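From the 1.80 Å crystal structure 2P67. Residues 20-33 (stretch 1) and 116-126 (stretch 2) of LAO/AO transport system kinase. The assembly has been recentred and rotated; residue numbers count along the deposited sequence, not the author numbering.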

ATOM      1  N   GLU A  20      20.241  26.981  22.110  1.00 29.56           N
ATOM      2  CA  GLU A  20      21.695  26.970  21.999  1.00 29.26           C
ATOM      3  C   GLU A  20      22.154  25.888  21.023  1.00 28.41           C
ATOM      4  O   GLU A  20      21.950  24.698  21.261  1.00 27.05           O
ATOM      5  CB  GLU A  20      22.348  26.787  23.363  1.00 30.08           C
ATOM      6  CG  GLU A  20      22.171  28.015  24.255  1.00 34.00           C
ATOM      7  CD  GLU A  20      22.970  27.948  25.544  1.00 39.93           C
ATOM      8  OE1 GLU A  20      23.834  27.049  25.686  1.00 40.19           O
ATOM      9  OE2 GLU A  20      22.729  28.818  26.418  1.00 41.27           O
ATOM     10  N   ARG A  21      22.780  26.323  19.935  1.00 28.37           N
ATOM     11  CA  ARG A  21      23.140  25.406  18.827  1.00 28.67           C
ATOM     12  C   ARG A  21      24.179  24.354  19.210  1.00 27.96           C
ATOM     13  O   ARG A  21      24.114  23.206  18.735  1.00 26.80           O
ATOM     14  CB  ARG A  21      23.556  26.202  17.591  1.00 29.78           C
ATOM     15  CG  ARG A  21      22.387  26.931  16.948  1.00 30.76           C
ATOM     16  CD  ARG A  21      22.848  27.819  15.810  1.00 35.32           C
ATOM     17  NE  ARG A  21      23.617  28.956  16.303  1.00 38.07           N
ATOM     18  CZ  ARG A  21      24.480  29.661  15.566  1.00 40.45           C
ATOM     19  NH1 ARG A  21      24.701  29.345  14.289  1.00 36.63           N
ATOM     20  NH2 ARG A  21      25.130  30.688  16.110  1.00 40.79           N
ATOM     21  N   ALA A  22      25.123  24.728  20.085  1.00 27.90           N
ATOM     22  CA  ALA A  22      26.170  23.781  20.510  1.00 27.01           C
ATOM     23  C   ALA A  22      25.564  22.609  21.279  1.00 25.55           C
ATOM     24  O   ALA A  22      25.971  21.458  21.085  1.00 24.40           O
ATOM     25  CB  ALA A  22      27.245  24.482  21.331  1.00 26.99           C
ATOM     26  N   THR A  23      24.561  22.905  22.115  1.00 24.54           N
ATOM     27  CA  THR A  23      23.888  21.869  22.889  1.00 23.61           C
ATOM     28  C   THR A  23      23.032  20.972  21.985  1.00 23.16           C
ATOM     29  O   THR A  23      23.005  19.770  22.181  1.00 22.44           O
ATOM     30  CB  THR A  23      23.071  22.415  24.096  1.00 23.64           C
ATOM     31  OG1 THR A  23      23.955  23.039  25.029  1.00 24.72           O
ATOM     32  CG2 THR A  23      22.378  21.273  24.834  1.00 23.86           C
ATOM     33  N   LEU A  24      22.347  21.557  21.009  1.00 22.41           N
ATOM     34  CA  LEU A  24      21.609  20.763  20.046  1.00 22.00           C
ATOM     35  C   LEU A  24      22.540  19.771  19.324  1.00 22.00           C
ATOM     36  O   LEU A  24      22.238  18.581  19.257  1.00 21.19           O
ATOM     37  CB  LEU A  24      20.861  21.644  19.043  1.00 22.14           C
ATOM     38  CG  LEU A  24      19.978  20.897  18.026  1.00 21.68           C
ATOM     39  CD1 LEU A  24      18.965  19.944  18.685  1.00 22.32           C
ATOM     40  CD2 LEU A  24      19.282  21.866  17.091  1.00 21.57           C
ATOM     41  N   ALA A  25      23.674  20.259  18.825  1.00 22.40           N
ATOM     42  CA  ALA A  25      24.625  19.389  18.117  1.00 23.49           C
ATOM     43  C   ALA A  25      25.125  18.288  19.040  1.00 24.08           C
ATOM     44  O   ALA A  25      25.216  17.126  18.643  1.00 24.43           O
ATOM     45  CB  ALA A  25      25.766  20.203  17.583  1.00 23.77           C
ATOM     46  N   GLN A  26      25.440  18.660  20.282  1.00 24.54           N
ATOM     47  CA  GLN A  26      25.909  17.708  21.286  1.00 25.16           C
ATOM     48  C   GLN A  26      24.857  16.636  21.572  1.00 24.01           C
ATOM     49  O   GLN A  26      25.174  15.471  21.700  1.00 23.64           O
ATOM     50  CB  GLN A  26      26.180  18.434  22.600  1.00 26.24           C
ATOM     51  CG  GLN A  26      27.602  18.837  22.870  1.00 31.57           C
ATOM     52  CD  GLN A  26      27.720  19.318  24.323  1.00 36.21           C
ATOM     53  OE1 GLN A  26      28.090  18.553  25.216  1.00 40.26           O
ATOM     54  NE2 GLN A  26      27.331  20.558  24.566  1.00 38.65           N
ATOM     55  N   ALA A  27      23.604  17.060  21.727  1.00 23.18           N
ATOM     56  CA  ALA A  27      22.493  16.134  21.980  1.00 22.23           C
ATOM     57  C   ALA A  27      22.277  15.167  20.802  1.00 21.83           C
ATOM     58  O   ALA A  27      22.046  13.959  20.982  1.00 21.48           O
ATOM     59  CB  ALA A  27      21.200  16.941  22.290  1.00 21.63           C
ATOM     60  N   MET A  28      22.333  15.693  19.583  1.00 22.36           N
ATOM     61  CA  MET A  28      22.255  14.837  18.398  1.00 22.38           C
ATOM     62  C   MET A  28      23.395  13.800  18.380  1.00 23.49           C
ATOM     63  O   MET A  28      23.156  12.623  18.172  1.00 23.71           O
ATOM     64  CB  MET A  28      22.260  15.682  17.122  1.00 22.86           C
ATOM     65  CG  MET A  28      21.067  16.639  17.014  1.00 21.61           C
ATOM     66  SD  MET A  28      20.963  17.329  15.359  1.00 22.74           S
ATOM     67  CE  MET A  28      19.291  18.040  15.413  1.00 23.11           C
ATOM     68  N   THR A  29      24.628  14.239  18.631  1.00 24.14           N
ATOM     69  CA  THR A  29      25.780  13.320  18.682  1.00 25.05           C
ATOM     70  C   THR A  29      25.577  12.218  19.714  1.00 25.94           C
ATOM     71  O   THR A  29      25.833  11.033  19.431  1.00 26.26           O
ATOM     72  CB  THR A  29      27.106  14.084  18.903  1.00 24.89           C
ATOM     73  OG1 THR A  29      27.382  14.861  17.735  1.00 27.12           O
ATOM     74  CG2 THR A  29      28.291  13.118  19.135  1.00 26.78           C
ATOM     75  N   LEU A  30      25.046  12.596  20.873  1.00 26.00           N
ATOM     76  CA  LEU A  30      24.721  11.642  21.933  1.00 27.06           C
ATOM     77  C   LEU A  30      23.713  10.599  21.479  1.00 27.85           C
ATOM     78  O   LEU A  30      23.885   9.409  21.735  1.00 27.57           O
ATOM     79  CB  LEU A  30      24.198  12.388  23.171  1.00 26.72           C
ATOM     80  CG  LEU A  30      23.787  11.547  24.382  1.00 27.30           C
ATOM     81  CD1 LEU A  30      25.006  10.915  25.045  1.00 27.45           C
ATOM     82  CD2 LEU A  30      23.015  12.409  25.374  1.00 28.35           C
ATOM     83  N   VAL A  31      22.642  11.062  20.830  1.00 28.86           N
ATOM     84  CA  VAL A  31      21.605  10.191  20.262  1.00 31.16           C
ATOM     85  C   VAL A  31      22.163   9.259  19.166  1.00 32.20           C
ATOM     86  O   VAL A  31      21.652   8.154  18.957  1.00 33.31           O
ATOM     87  CB  VAL A  31      20.397  11.053  19.755  1.00 31.15           C
ATOM     88  CG1 VAL A  31      19.403  10.226  18.938  1.00 32.44           C
ATOM     89  CG2 VAL A  31      19.719  11.716  20.937  1.00 30.60           C
ATOM     90  N   GLU A  32      23.222   9.690  18.494  1.00 33.40           N
ATOM     91  CA  GLU A  32      23.870   8.877  17.456  1.00 34.66           C
ATOM     92  C   GLU A  32      24.973   7.920  17.947  1.00 35.40           C
ATOM     93  O   GLU A  32      25.498   7.104  17.169  1.00 35.30           O
ATOM     94  CB  GLU A  32      24.434   9.791  16.379  1.00 34.78           C
ATOM     95  CG  GLU A  32      23.382  10.543  15.597  1.00 36.16           C
ATOM     96  CD  GLU A  32      24.002  11.393  14.518  1.00 39.73           C
ATOM     97  OE1 GLU A  32      25.030  12.048  14.815  1.00 39.74           O
ATOM     98  OE2 GLU A  32      23.470  11.394  13.375  1.00 44.25           O
ATOM     99  N   SER A  33      25.349   8.034  19.217  1.00 35.29           N
ATOM    100  CA  SER A  33      26.370   7.160  19.787  1.00 35.47           C
ATOM    101  C   SER A  33      25.834   5.758  20.057  1.00 35.50           C
ATOM    102  O   SER A  33      24.713   5.593  20.517  1.00 35.68           O
ATOM    103  CB  SER A  33      26.916   7.748  21.079  1.00 35.49           C
ATOM    104  OG  SER A  33      27.917   6.905  21.629  1.00 35.28           O
ATOM    105  N   ALA A 116      23.621  30.827   7.713  1.00 35.84           N
ATOM    106  CA  ALA A 116      22.582  31.499   8.479  1.00 35.41           C
ATOM    107  C   ALA A 116      22.580  31.004   9.915  1.00 35.08           C
ATOM    108  O   ALA A 116      22.533  29.804  10.159  1.00 34.32           O
ATOM    109  CB  ALA A 116      21.223  31.287   7.831  1.00 35.89           C
ATOM    110  N   GLU A 117      22.634  31.927  10.875  1.00 35.25           N
ATOM    111  CA  GLU A 117      22.633  31.531  12.296  1.00 35.77           C
ATOM    112  C   GLU A 117      21.264  31.016  12.764  1.00 34.54           C
ATOM    113  O   GLU A 117      21.172  30.273  13.748  1.00 34.22           O
ATOM    114  CB  GLU A 117      23.112  32.693  13.188  1.00 37.00           C
ATOM    115  CG  GLU A 117      24.584  33.073  12.968  1.00 40.76           C
ATOM    116  CD  GLU A 117      25.029  34.276  13.798  1.00 46.32           C
ATOM    117  OE1 GLU A 117      24.162  34.978  14.380  1.00 48.70           O
ATOM    118  OE2 GLU A 117      26.259  34.520  13.864  1.00 49.39           O
ATOM    119  N   ALA A 118      20.212  31.407  12.039  1.00 33.48           N
ATOM    120  CA  ALA A 118      18.851  30.958  12.331  1.00 32.78           C
ATOM    121  C   ALA A 118      18.526  29.625  11.648  1.00 31.85           C
ATOM    122  O   ALA A 118      17.384  29.161  11.700  1.00 31.78           O
ATOM    123  CB  ALA A 118      17.825  32.046  11.947  1.00 33.06           C
ATOM    124  N   ALA A 119      19.531  29.018  11.011  1.00 30.64           N
ATOM    125  CA  ALA A 119      19.385  27.666  10.459  1.00 29.37           C
ATOM    126  C   ALA A 119      20.258  26.618  11.189  1.00 29.07           C
ATOM    127  O   ALA A 119      21.153  26.958  11.994  1.00 29.27           O
ATOM    128  CB  ALA A 119      19.644  27.666   8.961  1.00 29.05           C
ATOM    129  N   PHE A 120      19.980  25.343  10.925  1.00 27.03           N
ATOM    130  CA  PHE A 120      20.714  24.246  11.543  1.00 25.87           C
ATOM    131  C   PHE A 120      20.569  23.066  10.581  1.00 25.91           C
ATOM    132  O   PHE A 120      19.450  22.631  10.316  1.00 24.81           O
ATOM    133  CB  PHE A 120      20.095  23.909  12.916  1.00 25.25           C
ATOM    134  CG  PHE A 120      20.919  22.955  13.752  1.00 25.72           C
ATOM    135  CD1 PHE A 120      21.801  23.444  14.727  1.00 25.31           C
ATOM    136  CD2 PHE A 120      20.802  21.573  13.581  1.00 24.91           C
ATOM    137  CE1 PHE A 120      22.578  22.569  15.512  1.00 26.53           C
ATOM    138  CE2 PHE A 120      21.561  20.688  14.361  1.00 25.60           C
ATOM    139  CZ  PHE A 120      22.467  21.198  15.335  1.00 25.41           C
ATOM    140  N   ILE A 121      21.687  22.550  10.078  1.00 25.62           N
ATOM    141  CA  ILE A 121      21.669  21.443   9.113  1.00 25.77           C
ATOM    142  C   ILE A 121      22.383  20.197   9.670  1.00 25.81           C
ATOM    143  O   ILE A 121      23.532  20.296  10.105  1.00 25.76           O
ATOM    144  CB  ILE A 121      22.330  21.867   7.756  1.00 26.18           C
ATOM    145  CG1 ILE A 121      21.703  23.151   7.210  1.00 26.62           C
ATOM    146  CG2 ILE A 121      22.243  20.722   6.735  1.00 24.98           C
ATOM    147  CD1 ILE A 121      22.632  23.955   6.298  1.00 29.24           C
ATOM    148  N   ARG A 122      21.720  19.038   9.647  1.00 25.12           N
ATOM    149  CA  ARG A 122      22.314  17.798  10.166  1.00 25.21           C
ATOM    150  C   ARG A 122      22.021  16.604   9.250  1.00 25.74           C
ATOM    151  O   ARG A 122      20.862  16.368   8.911  1.00 25.68           O
ATOM    152  CB  ARG A 122      21.782  17.516  11.579  1.00 24.89           C
ATOM    153  CG  ARG A 122      22.485  16.375  12.314  1.00 23.55           C
ATOM    154  CD  ARG A 122      23.862  16.801  12.848  1.00 23.29           C
ATOM    155  NE  ARG A 122      24.461  15.696  13.596  1.00 22.72           N
ATOM    156  CZ  ARG A 122      25.118  15.824  14.752  1.00 25.14           C
ATOM    157  NH1 ARG A 122      25.597  14.733  15.337  1.00 24.89           N
ATOM    158  NH2 ARG A 122      25.279  17.020  15.338  1.00 23.17           N
ATOM    159  N   PRO A 123      23.063  15.845   8.845  1.00 26.71           N
ATOM    160  CA  PRO A 123      22.875  14.634   8.040  1.00 27.17           C
ATOM    161  C   PRO A 123      22.514  13.401   8.870  1.00 27.83           C
ATOM    162  O   PRO A 123      22.957  13.246  10.022  1.00 28.31           O
ATOM    163  CB  PRO A 123      24.242  14.458   7.367  1.00 27.33           C
ATOM    164  CG  PRO A 123      25.200  14.952   8.454  1.00 27.38           C
ATOM    165  CD  PRO A 123      24.499  16.129   9.075  1.00 27.08           C
ATOM    166  N   VAL A 124      21.720  12.519   8.282  1.00 27.92           N
ATOM    167  CA  VAL A 124      21.403  11.239   8.892  1.00 29.02           C
ATOM    168  C   VAL A 124      21.943  10.129   7.985  1.00 30.73           C
ATOM    169  O   VAL A 124      21.532  10.036   6.826  1.00 29.90           O
ATOM    170  CB  VAL A 124      19.878  11.075   9.089  1.00 29.47           C
ATOM    171  CG1 VAL A 124      19.563   9.734   9.703  1.00 29.31           C
ATOM    172  CG2 VAL A 124      19.354  12.202   9.935  1.00 28.25           C
ATOM    173  N   PRO A 125      22.897   9.315   8.493  1.00 32.25           N
ATOM    174  CA  PRO A 125      23.466   8.189   7.720  1.00 34.25           C
ATOM    175  C   PRO A 125      22.455   7.069   7.458  1.00 36.56           C
ATOM    176  O   PRO A 125      21.626   6.778   8.331  1.00 37.67           O
ATOM    177  CB  PRO A 125      24.611   7.681   8.622  1.00 33.87           C
ATOM    178  CG  PRO A 125      24.273   8.140   9.985  1.00 33.00           C
ATOM    179  CD  PRO A 125      23.508   9.430   9.832  1.00 32.76           C
ATOM    180  N   SER A 126      22.529   6.463   6.266  1.00 38.58           N
ATOM    181  CA  SER A 126      21.740   5.278   5.896  1.00 40.32           C
ATOM    182  C   SER A 126      21.674   4.259   7.033  1.00 40.85           C
ATOM    183  O   SER A 126      22.708   3.934   7.629  1.00 42.23           O
ATOM    184  CB  SER A 126      22.370   4.593   4.671  1.00 40.80           C
ATOM    185  OG  SER A 126      22.177   5.348   3.491  1.00 42.99           O
TER
HETATM  186  O   HOH W   1      23.573  27.983  12.575  1.00 33.06           O
HETATM  187  O   HOH W   2      27.979  17.314  17.010  1.00 38.34           O
HETATM  188  O   HOH W   3      25.285  13.510  11.609  1.00 28.30           O

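The helix that begins at Arg21 lies alongside strand 119-124, helix and strand running in nearly the same direction, their axes inclined by 16° and 10.7 Å apart at closest approach. The two stretches bury 539 Å² between them, with Phe120 and Arg122 contributing most of the second stretch's share; these are alternate strand residues whose CA-to-CB bonds both point toward the helix.

Glu20 occupies the N-cap position and makes no contact with the strand. In the first turn, Arg21 extends along the turn formed by Ala116 to Ala119, its guanidinium lying with one face against Glu117 O. The charges of Arg21 and Glu117 do not pair directly, since NH2 of Arg21 and OE2 of Glu117 are 4.6 Å apart; instead, Arg21 NH1 donates to water 1 at 2.5 Å, and that water lies 2.7 Å from Ala119 O.

One turn on, Leu24 covers a face of the Phe120 ring. Leu24 CD2 sits 3.5 Å from the centroid of the Phe120 ring, almost on the ring normal, a CH-pi contact between two apolar groups. Ala25 also meets the ring, with Ala25 CB 4.1 Å from Phe120 CZ, while its carbonyl O accepts a weak hydrogen bond from Arg122 NH2 (3.3 Å).

Met28 spans the two main strand side chains: its SD meets the edge of the Phe120 ring, 3.6 Å from Phe120 CE2, and also touches Arg122 CG at 3.5 Å. Arg122 then carries the contact from apolar to polar. Arg122 NH1 donates to Thr29 OG1 (3.0 Å) with nearly linear geometry and to Glu32 OE1 (2.8 Å), the latter a hydrogen bond reinforced by charge, forming a salt bridge. Both acceptors lie near the guanidinium plane, where its N-H groups point. Water 3 extends this network, accepting from Arg122 NE (3.1 Å) and donating to Pro123 O (2.8 Å) and Glu32 OE2 (3.3 Å).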